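Local atomic coordinates of Serine/threonine-protein phosphatase 2A regulatory subunit B'' subunit alpha (Homo sapiens, PDB entry 4I5J), a protein that binds calcium through an EF-hand and serves as a regulatory B'' subunit of protein phosphatase 2A that might modulate the substrate selectivity and activity of the catalytic enzyme. Residues I65-Y70 against F179-E184; Y116-K121 against A174-F179; H234-Q239 against D268-L273. One frame throughout, in Å; residues are numbered along the deposited sequence.

Interaction 1 of 3, residues I65-Y70 against F179-E184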
loop_
_atom_site.group_PDB
_atom_site.type_symbol
_atom_site.label_atom_id
_atom_site.label_comp_id
_atom_site.label_asym_id
_atom_site.label_seq_id
_atom_site.Cartn_x
_atom_site.Cartn_y
_atom_site.Cartn_z
ATOM N N ILE A 65 -2.005 -2.175 -12.674
ATOM C CA ILE A 65 -2.252 -3.505 -12.128
ATOM C C ILE A 65 -1.977 -3.544 -10.609
ATOM O O ILE A 65 -2.764 -4.115 -9.870
ATOM C CB ILE A 65 -1.501 -4.592 -12.902
ATOM C CG1 ILE A 65 -2.032 -4.625 -14.330
ATOM C CG2 ILE A 65 -1.678 -5.974 -12.243
ATOM C CD1 ILE A 65 -1.352 -5.608 -15.223
ATOM N N GLN A 66 -0.904 -2.898 -10.135
ATOM C CA GLN A 66 -0.632 -2.901 -8.699
ATOM C C GLN A 66 -1.792 -2.244 -7.992
ATOM O O GLN A 66 -2.252 -2.738 -6.967
ATOM C CB GLN A 66 0.683 -2.165 -8.343
ATOM C CG GLN A 66 1.929 -2.834 -8.871
ATOM C CD GLN A 66 1.784 -4.340 -8.911
ATOM O OE1 GLN A 66 1.634 -4.993 -7.876
ATOM N NE2 GLN A 66 1.798 -4.897 -10.111
ATOM N N ARG A 67 -2.291 -1.147 -8.564
ATOM C CA ARG A 67 -3.397 -0.403 -7.952
ATOM C C ARG A 67 -4.686 -1.217 -7.912
ATOM O O ARG A 67 -5.454 -1.128 -6.956
ATOM C CB ARG A 67 -3.637 0.935 -8.659
ATOM C CG ARG A 67 -2.461 1.916 -8.491
ATOM C CD ARG A 67 -2.842 3.297 -8.985
ATOM N NE ARG A 67 -3.889 3.897 -8.151
ATOM C CZ ARG A 67 -4.526 5.029 -8.453
ATOM N NH1 ARG A 67 -4.238 5.663 -9.578
ATOM N NH2 ARG A 67 -5.463 5.513 -7.642
ATOM N N ILE A 68 -4.921 -2.005 -8.948
ATOM C CA ILE A 68 -6.088 -2.884 -8.978
ATOM C C ILE A 68 -5.953 -3.873 -7.812
ATOM O O ILE A 68 -6.842 -3.968 -6.959
ATOM C CB ILE A 68 -6.180 -3.644 -10.334
ATOM C CG1 ILE A 68 -6.712 -2.735 -11.455
ATOM C CG2 ILE A 68 -7.107 -4.854 -10.213
ATOM C CD1 ILE A 68 -6.445 -3.290 -12.894
ATOM N N PHE A 69 -4.823 -4.569 -7.729
ATOM C CA PHE A 69 -4.651 -5.546 -6.656
ATOM C C PHE A 69 -4.638 -4.923 -5.288
ATOM O O PHE A 69 -5.170 -5.501 -4.326
ATOM C CB PHE A 69 -3.429 -6.434 -6.890
ATOM C CG PHE A 69 -3.706 -7.531 -7.859
ATOM C CD1 PHE A 69 -3.909 -7.239 -9.206
ATOM C CD2 PHE A 69 -3.881 -8.828 -7.426
ATOM C CE1 PHE A 69 -4.213 -8.248 -10.108
ATOM C CE2 PHE A 69 -4.186 -9.833 -8.326
ATOM C CZ PHE A 69 -4.347 -9.531 -9.670
ATOM N N TYR A 70 -4.033 -3.746 -5.200
ATOM C CA TYR A 70 -3.960 -3.036 -3.934
ATOM C C TYR A 70 -5.356 -2.845 -3.342
ATOM O O TYR A 70 -5.584 -3.086 -2.162
ATOM C CB TYR A 70 -3.298 -1.677 -4.144
ATOM C CG TYR A 70 -3.026 -0.909 -2.880
ATOM C CD1 TYR A 70 -1.778 -0.962 -2.278
ATOM C CD2 TYR A 70 -4.008 -0.138 -2.284
ATOM C CE1 TYR A 70 -1.513 -0.255 -1.122
ATOM C CE2 TYR A 70 -3.753 0.583 -1.113
ATOM C CZ TYR A 70 -2.513 0.520 -0.546
ATOM O OH TYR A 70 -2.245 1.225 0.609
ATOM N N PHE A 179 4.064 0.417 -1.146
ATOM C CA PHE A 179 4.644 1.283 -0.137
ATOM C C PHE A 179 4.155 2.720 -0.295
ATOM O O PHE A 179 3.606 3.296 0.645
ATOM C CB PHE A 179 6.178 1.283 -0.190
ATOM C CG PHE A 179 6.784 2.379 0.630
ATOM C CD1 PHE A 179 6.893 2.245 2.008
ATOM C CD2 PHE A 179 7.203 3.568 0.036
ATOM C CE1 PHE A 179 7.421 3.266 2.781
ATOM C CE2 PHE A 179 7.740 4.601 0.802
ATOM C CZ PHE A 179 7.850 4.453 2.174
ATOM N N LEU A 180 4.359 3.309 -1.474
ATOM C CA LEU A 180 4.018 4.722 -1.660
ATOM C C LEU A 180 2.554 5.009 -1.312
ATOM O O LEU A 180 2.277 5.950 -0.559
ATOM C CB LEU A 180 4.340 5.196 -3.083
ATOM C CG LEU A 180 4.186 6.692 -3.385
ATOM C CD1 LEU A 180 4.893 7.066 -4.690
ATOM C CD2 LEU A 180 2.742 7.092 -3.552
ATOM N N ILE A 181 1.630 4.221 -1.869
ATOM C CA ILE A 181 0.205 4.435 -1.619
ATOM C C ILE A 181 -0.114 4.331 -0.128
ATOM O O ILE A 181 -0.906 5.111 0.417
ATOM C CB ILE A 181 -0.659 3.459 -2.438
ATOM C CG1 ILE A 181 -0.431 3.707 -3.934
ATOM C CG2 ILE A 181 -2.143 3.629 -2.092
ATOM C CD1 ILE A 181 -1.134 2.716 -4.840
ATOM N N SER A 182 0.543 3.388 0.545
ATOM C CA SER A 182 0.260 3.128 1.948
ATOM C C SER A 182 0.862 4.195 2.844
ATOM O O SER A 182 0.328 4.494 3.915
ATOM C CB SER A 182 0.789 1.746 2.327
ATOM O OG SER A 182 0.078 0.762 1.584
ATOM N N GLU A 183 1.988 4.763 2.412
ATOM C CA GLU A 183 2.659 5.771 3.215
ATOM C C GLU A 183 1.884 7.090 3.151
ATOM O O GLU A 183 1.749 7.804 4.148
ATOM C CB GLU A 183 4.108 5.937 2.757
ATOM C CG GLU A 183 5.012 6.636 3.768
ATOM C CD GLU A 183 5.083 8.123 3.525
ATOM O OE1 GLU A 183 5.747 8.824 4.320
ATOM O OE2 GLU A 183 4.482 8.589 2.530
ATOM N N GLU A 184 1.320 7.378 1.989
ATOM C CA GLU A 184 0.588 8.622 1.799
ATOM C C GLU A 184 -0.845 8.578 2.305
ATOM O O GLU A 184 -1.384 9.602 2.716
ATOM C CB GLU A 184 0.620 9.019 0.324
ATOM C CG GLU A 184 2.044 9.122 -0.198
ATOM C CD GLU A 184 2.151 9.859 -1.522
ATOM O OE1 GLU A 184 1.187 9.799 -2.327
ATOM O OE2 GLU A 184 3.205 10.501 -1.753
#
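The Tyr70 ring and the Ile181 side chain lie alongside each other, pointing in opposite senses, and the phenol ends at Ser182, so one side chain makes both an apolar and a polar contact. With CG anti to the backbone N (chi1 -174°), the Tyr70 ring is carried across the gap to helix 179-184. Ile181 CG2 lies over one of its faces, 3.9 Å from the ring centroid and 29° off the normal, a CH-pi contact whose closest atoms are Ile181 CG2 and Tyr70 CZ at 3.5 Å. At the ring's edge, in its plane, Ser182 OG accepts a hydrogen bond from Tyr70 OH at 2.6 Å. The same OG is bonded to the carbonyl of Trp178, one turn earlier, so two bonds fix its position. In this EF-hand-containing part of the B'' subunit, the pair is a worked example of how separate helices dock: residues 65-70 lie in helix 54-72, within an EF-hand domain, and residues 179-184 close helix 173-184, within an EF-hand pair. The segment axes stay 11.6 Å apart, inclined by 53°, and the long tyrosine side chain, met by Ile181 and Ser182, bridges the gap. The flank at Arg67 is looser. There Ile181 CD1 comes closest to the aliphatic stem, 4.0 Å from Arg67 CG. Both residues are partly exposed, and the guanidinium turns to the carbonyl of Thr107.

Interaction 2 of 3, residues Y116-K121 against A174-F179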
loop_
_atom_site.group_PDB
_atom_site.type_symbol
_atom_site.label_atom_id
_atom_site.label_comp_id
_atom_site.label_asym_id
_atom_site.label_seq_id
_atom_site.Cartn_x
_atom_site.Cartn_y
_atom_site.Cartn_z
ATOM N N TYR A 116 2.387 8.930 -12.999
ATOM C CA TYR A 116 3.646 9.621 -13.248
ATOM C C TYR A 116 4.227 10.171 -11.948
ATOM O O TYR A 116 5.441 10.169 -11.753
ATOM C CB TYR A 116 3.482 10.713 -14.313
ATOM C CG TYR A 116 4.791 11.319 -14.771
ATOM C CD1 TYR A 116 5.799 10.530 -15.327
ATOM C CD2 TYR A 116 5.011 12.687 -14.669
ATOM C CE1 TYR A 116 7.020 11.118 -15.774
ATOM C CE2 TYR A 116 6.205 13.268 -15.092
ATOM C CZ TYR A 116 7.204 12.481 -15.642
ATOM O OH TYR A 116 8.371 13.079 -16.051
ATOM N N VAL A 117 3.357 10.619 -11.045
ATOM C CA VAL A 117 3.799 11.026 -9.713
ATOM C C VAL A 117 4.553 9.875 -9.056
ATOM O O VAL A 117 5.679 10.059 -8.556
ATOM C CB VAL A 117 2.605 11.474 -8.825
ATOM C CG1 VAL A 117 3.026 11.595 -7.360
ATOM C CG2 VAL A 117 2.039 12.791 -9.333
ATOM N N ILE A 118 3.950 8.687 -9.085
ATOM C CA ILE A 118 4.579 7.488 -8.508
ATOM C C ILE A 118 5.909 7.163 -9.204
ATOM O O ILE A 118 6.902 6.867 -8.546
ATOM C CB ILE A 118 3.639 6.268 -8.594
ATOM C CG1 ILE A 118 2.356 6.532 -7.821
ATOM C CG2 ILE A 118 4.297 5.010 -8.020
ATOM C CD1 ILE A 118 1.346 5.409 -7.939
ATOM N N TYR A 119 5.941 7.244 -10.534
ATOM C CA TYR A 119 7.167 6.952 -11.279
ATOM C C TYR A 119 8.306 7.900 -10.913
ATOM O O TYR A 119 9.450 7.475 -10.727
ATOM C CB TYR A 119 6.933 6.989 -12.804
ATOM C CG TYR A 119 8.177 6.612 -13.592
ATOM C CD1 TYR A 119 8.366 5.306 -14.031
ATOM C CD2 TYR A 119 9.184 7.549 -13.869
ATOM C CE1 TYR A 119 9.503 4.942 -14.740
ATOM C CE2 TYR A 119 10.331 7.181 -14.569
ATOM C CZ TYR A 119 10.476 5.874 -15.000
ATOM O OH TYR A 119 11.603 5.485 -15.679
ATOM N N CYS A 120 8.021 9.193 -10.856
ATOM C CA CYS A 120 9.072 10.151 -10.521
ATOM C C CYS A 120 9.616 9.956 -9.123
ATOM O O CYS A 120 10.818 10.140 -8.883
ATOM C CB CYS A 120 8.584 11.586 -10.695
ATOM S SG CYS A 120 8.200 11.935 -12.435
ATOM N N LYS A 121 8.729 9.603 -8.195
ATOM C CA LYS A 121 9.161 9.364 -6.839
ATOM C C LYS A 121 10.061 8.144 -6.796
ATOM O O LYS A 121 11.083 8.162 -6.114
ATOM C CB LYS A 121 7.976 9.233 -5.889
ATOM C CG LYS A 121 7.390 10.592 -5.497
ATOM C CD LYS A 121 6.158 10.429 -4.615
ATOM C CE LYS A 121 5.546 11.776 -4.257
ATOM N NZ LYS A 121 4.189 11.618 -3.641
ATOM N N ALA A 174 7.120 -2.517 -8.397
ATOM C CA ALA A 174 5.747 -2.891 -8.071
ATOM C C ALA A 174 5.522 -2.745 -6.583
ATOM O O ALA A 174 4.533 -2.153 -6.136
ATOM C CB ALA A 174 5.462 -4.327 -8.524
ATOM N N ASP A 175 6.452 -3.275 -5.799
ATOM C CA ASP A 175 6.346 -3.152 -4.357
ATOM C C ASP A 175 6.455 -1.716 -3.852
ATOM O O ASP A 175 5.913 -1.374 -2.799
ATOM C CB ASP A 175 7.363 -4.054 -3.686
ATOM C CG ASP A 175 6.888 -5.489 -3.644
ATOM O OD1 ASP A 175 5.666 -5.719 -3.400
ATOM O OD2 ASP A 175 7.722 -6.375 -3.858
ATOM N N PHE A 176 7.166 -0.876 -4.594
ATOM C CA PHE A 176 7.252 0.525 -4.231
ATOM C C PHE A 176 5.875 1.177 -4.347
ATOM O O PHE A 176 5.509 2.010 -3.516
ATOM C CB PHE A 176 8.260 1.269 -5.108
ATOM C CG PHE A 176 8.295 2.733 -4.830
ATOM C CD1 PHE A 176 8.801 3.201 -3.628
ATOM C CD2 PHE A 176 7.769 3.627 -5.727
ATOM C CE1 PHE A 176 8.820 4.550 -3.347
ATOM C CE2 PHE A 176 7.794 4.991 -5.467
ATOM C CZ PHE A 176 8.309 5.451 -4.264
ATOM N N VAL A 177 5.119 0.796 -5.378
ATOM C CA VAL A 177 3.740 1.273 -5.528
ATOM C C VAL A 177 2.914 1.058 -4.259
ATOM O O VAL A 177 2.234 1.978 -3.793
ATOM C CB VAL A 177 3.036 0.656 -6.763
ATOM C CG1 VAL A 177 1.632 1.232 -6.907
ATOM C CG2 VAL A 177 3.838 0.979 -8.054
ATOM N N TRP A 178 2.994 -0.142 -3.681
ATOM C CA TRP A 178 2.248 -0.471 -2.459
ATOM C C TRP A 178 2.742 0.335 -1.290
ATOM O O TRP A 178 1.947 0.854 -0.506
ATOM C CB TRP A 178 2.422 -1.956 -2.124
ATOM C CG TRP A 178 1.649 -2.853 -3.035
ATOM C CD1 TRP A 178 1.886 -3.065 -4.364
ATOM C CD2 TRP A 178 0.519 -3.663 -2.696
ATOM N NE1 TRP A 178 0.974 -3.950 -4.873
ATOM C CE2 TRP A 178 0.117 -4.332 -3.874
ATOM C CE3 TRP A 178 -0.203 -3.883 -1.520
ATOM C CZ2 TRP A 178 -0.949 -5.219 -3.909
ATOM C CZ3 TRP A 178 -1.289 -4.765 -1.560
ATOM C CH2 TRP A 178 -1.644 -5.421 -2.750
ATOM N N PHE A 179 4.064 0.417 -1.146
ATOM C CA PHE A 179 4.644 1.283 -0.137
ATOM C C PHE A 179 4.155 2.720 -0.295
ATOM O O PHE A 179 3.606 3.296 0.645
ATOM C CB PHE A 179 6.178 1.283 -0.190
ATOM C CG PHE A 179 6.784 2.379 0.630
ATOM C CD1 PHE A 179 6.893 2.245 2.008
ATOM C CD2 PHE A 179 7.203 3.568 0.036
ATOM C CE1 PHE A 179 7.421 3.266 2.781
ATOM C CE2 PHE A 179 7.740 4.601 0.802
ATOM C CZ PHE A 179 7.850 4.453 2.174
#
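Phe176 turns its ring edge to the backbone carbonyl of Ile118. A chi1 of 176° swings the ring clear of its own N and out from helix 174-179 toward helix 116-121, where CE2 comes 3.7 Å from Ile118 O. That carbonyl oxygen lies in the ring plane, and therefore faces C-H groups, not the pi cloud. The neighbouring ring atom, Phe176 CZ, rests 4.1 Å from Lys121 CB, one turn further along the helix. Ile118 contributes its branched methyl: CG2 sits 4.3 Å from Phe176 CE2 and 4.1 Å from Val177 CG2, where the two aliphatic side chains lie nearly perpendicular. Val177 offers this methyl from a rotamer that places CG2 beside its own N, within reach of Ile118.

Beyond CB the Lys121 chain is extended and leads away from this contact, its ammonium forming a salt bridge with Glu184; only CB and the backbone beside it lie against the ring here. The segment axes approach to 10.5 Å at an angle of 111°, and the nearest backbones, at Ile118 and Val177, are 6.9 Å apart between CA atoms. Both helices belong to an EF-hand pair: helix 112-125 precedes, and helix 173-184 follows, the two short strands 133-134 and 170-171 that pair antiparallel between them. An alanine in place of Phe176 is likely to open a gap between the two helices, leaving Lys121 CB and the Ile118 carbonyl without the ring that now lies against them. Because the contact is almost wholly apolar, its fit rests on shape, with perhaps a slight electrostatic gain where a partly positive ring edge meets a backbone oxygen.

Interaction 3 of 3, residues H234-Q239 against D268-L273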
loop_
_atom_site.group_PDB
_atom_site.type_symbol
_atom_site.label_atom_id
_atom_site.label_comp_id
_atom_site.label_asym_id
_atom_site.label_seq_id
_atom_site.Cartn_x
_atom_site.Cartn_y
_atom_site.Cartn_z
ATOM N N HIS A 234 5.048 4.181 29.057
ATOM C CA HIS A 234 3.877 3.933 29.871
ATOM C C HIS A 234 2.730 4.896 29.573
ATOM O O HIS A 234 1.597 4.478 29.370
ATOM C CB HIS A 234 4.296 4.055 31.333
ATOM C CG HIS A 234 3.528 3.182 32.262
ATOM N ND1 HIS A 234 2.634 3.683 33.182
ATOM C CD2 HIS A 234 3.537 1.838 32.435
ATOM C CE1 HIS A 234 2.116 2.684 33.877
ATOM N NE2 HIS A 234 2.647 1.555 33.443
ATOM N N ASP A 235 3.016 6.193 29.577
ATOM C CA ASP A 235 1.980 7.193 29.315
ATOM C C ASP A 235 1.547 7.182 27.856
ATOM O O ASP A 235 0.365 7.368 27.540
ATOM C CB ASP A 235 2.458 8.596 29.697
ATOM C CG ASP A 235 2.613 8.767 31.189
ATOM O OD1 ASP A 235 1.588 8.994 31.869
ATOM O OD2 ASP A 235 3.757 8.660 31.677
ATOM N N LEU A 236 2.501 6.963 26.964
ATOM C CA LEU A 236 2.166 6.932 25.538
ATOM C C LEU A 236 1.260 5.754 25.224
ATOM O O LEU A 236 0.267 5.898 24.512
ATOM C CB LEU A 236 3.406 6.840 24.679
ATOM C CG LEU A 236 2.957 6.688 23.222
ATOM C CD1 LEU A 236 3.135 7.987 22.479
ATOM C CD2 LEU A 236 3.676 5.528 22.581
ATOM N N LEU A 237 1.601 4.596 25.781
ATOM C CA LEU A 237 0.799 3.393 25.608
ATOM C C LEU A 237 -0.617 3.612 26.134
ATOM O O LEU A 237 -1.587 3.211 25.493
ATOM C CB LEU A 237 1.468 2.209 26.303
ATOM C CG LEU A 237 0.777 0.858 26.195
ATOM C CD1 LEU A 237 0.570 0.454 24.737
ATOM C CD2 LEU A 237 1.592 -0.182 26.953
ATOM N N CYS A 238 -0.737 4.267 27.286
ATOM C CA CYS A 238 -2.053 4.657 27.798
ATOM C C CYS A 238 -2.844 5.481 26.773
ATOM O O CYS A 238 -3.997 5.175 26.473
ATOM C CB CYS A 238 -1.902 5.443 29.093
ATOM S SG CYS A 238 -1.582 4.376 30.511
ATOM N N GLN A 239 -2.212 6.520 26.235
ATOM C CA GLN A 239 -2.810 7.331 25.175
ATOM C C GLN A 239 -3.273 6.498 24.000
ATOM O O GLN A 239 -4.382 6.677 23.486
ATOM C CB GLN A 239 -1.800 8.363 24.661
ATOM C CG GLN A 239 -1.403 9.397 25.711
ATOM C CD GLN A 239 -0.707 10.597 25.105
ATOM O OE1 GLN A 239 -0.356 10.593 23.923
ATOM N NE2 GLN A 239 -0.510 11.636 25.910
ATOM N N ASP A 268 1.528 6.743 12.980
ATOM C CA ASP A 268 2.473 7.865 13.032
ATOM C C ASP A 268 3.198 7.919 14.367
ATOM O O ASP A 268 4.408 8.138 14.434
ATOM C CB ASP A 268 1.746 9.195 12.792
ATOM C CG ASP A 268 1.224 9.327 11.374
ATOM O OD1 ASP A 268 1.780 8.671 10.456
ATOM O OD2 ASP A 268 0.255 10.092 11.179
ATOM N N THR A 269 2.436 7.712 15.429
ATOM C CA THR A 269 2.950 7.766 16.777
ATOM C C THR A 269 4.097 6.773 16.947
ATOM O O THR A 269 5.053 7.058 17.646
ATOM C CB THR A 269 1.815 7.467 17.768
ATOM O OG1 THR A 269 0.800 8.470 17.637
ATOM C CG2 THR A 269 2.310 7.434 19.193
ATOM N N PHE A 270 4.019 5.620 16.283
ATOM C CA PHE A 270 5.066 4.592 16.413
ATOM C C PHE A 270 6.193 4.592 15.394
ATOM O O PHE A 270 7.245 3.981 15.639
ATOM C CB PHE A 270 4.458 3.190 16.507
ATOM C CG PHE A 270 3.742 2.948 17.800
ATOM C CD1 PHE A 270 2.356 2.908 17.851
ATOM C CD2 PHE A 270 4.462 2.819 18.981
ATOM C CE1 PHE A 270 1.704 2.712 19.054
ATOM C CE2 PHE A 270 3.820 2.639 20.186
ATOM C CZ PHE A 270 2.438 2.578 20.227
ATOM N N PHE A 271 5.999 5.241 14.247
ATOM C CA PHE A 271 7.061 5.191 13.246
ATOM C C PHE A 271 7.159 6.345 12.243
ATOM O O PHE A 271 7.940 6.263 11.300
ATOM C CB PHE A 271 7.092 3.831 12.535
ATOM C CG PHE A 271 5.837 3.500 11.772
ATOM C CD1 PHE A 271 5.577 4.098 10.547
ATOM C CD2 PHE A 271 4.945 2.557 12.251
ATOM C CE1 PHE A 271 4.442 3.784 9.833
ATOM C CE2 PHE A 271 3.806 2.239 11.543
ATOM C CZ PHE A 271 3.554 2.858 10.328
ATOM N N ASN A 272 6.389 7.413 12.451
ATOM C CA ASN A 272 6.539 8.647 11.660
ATOM C C ASN A 272 6.698 9.831 12.627
ATOM O O ASN A 272 5.730 10.531 12.945
ATOM C CB ASN A 272 5.362 8.838 10.681
ATOM C CG ASN A 272 5.613 9.944 9.637
ATOM O OD1 ASN A 272 6.138 11.016 9.949
ATOM N ND2 ASN A 272 5.217 9.680 8.393
ATOM N N LEU A 273 7.924 10.018 13.113
ATOM C CA LEU A 273 8.213 10.980 14.188
ATOM C C LEU A 273 7.757 12.377 13.832
ATOM O O LEU A 273 7.254 13.096 14.682
ATOM C CB LEU A 273 9.714 11.010 14.493
ATOM C CG LEU A 273 10.219 11.865 15.665
ATOM C CD1 LEU A 273 9.541 11.454 16.971
ATOM C CD2 LEU A 273 11.745 11.760 15.797
#
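Leu236 divides its two methyls between Thr269 and Phe270, and the apolar contacts all run through it. Leu236 CD1 and Thr269 CG2 meet tip to tip at 3.4 Å, tighter than usual for two carbons. The other branch, Leu236 CD2, lies obliquely against the Phe270 ring, 3.8 Å from CE2 and 4.0 Å from CZ. A chi2 of 104°, well off a staggered value, suggests some strain in the leucine.

The aromatic term comes from within the second helix, where the Phe270 ring packs edge-to-face with Phe266. Polar groups point elsewhere: Thr269 OG1 is hydrogen-bonded to the Ile265 carbonyl, so its methyl is the branch turned to Leu236. Just beyond, Asn272 is the N-cap of helix 273-277, its OD1 taking the backbone N of Lys275.

The general lesson is that one buried leucine can serve several elements of a mainly helical fold. The contact joins helices 233-244 and 263-271 beside the calcium-binding EF-hand: Tyr216 of helix 209-226, which leaves that loop and carries Glu211, touches Leu236 and Phe270, Tyr276 of helix 273-277 touches Leu236 and Thr269, and Met240 of helix 233-244 packs on Thr269 and Phe270.

Interactions 1 and 2 are nested along the chain, share Phe179, and use opposite ends of helix 173-184; their centres are 8 Å apart. Trp178 helps join them: its NE1 probably hydrogen-bonds Gln66 OE1 at 3.2 Å, and its CE3 lies 3.4 Å from Tyr70 CD1. Leu180 CD1 adds a contact with Lys121 CD at 3.6 Å. Interaction 3 follows in series, with its centre about 25 Å from that of interaction 1 and about 28 Å from that of interaction 2. Interactions 1 and 2 lie away from the calcium site; in interaction 3 the Phe270 side chain is about 13 Å from the ion and about 9 Å from the side chain of its ligand Glu211.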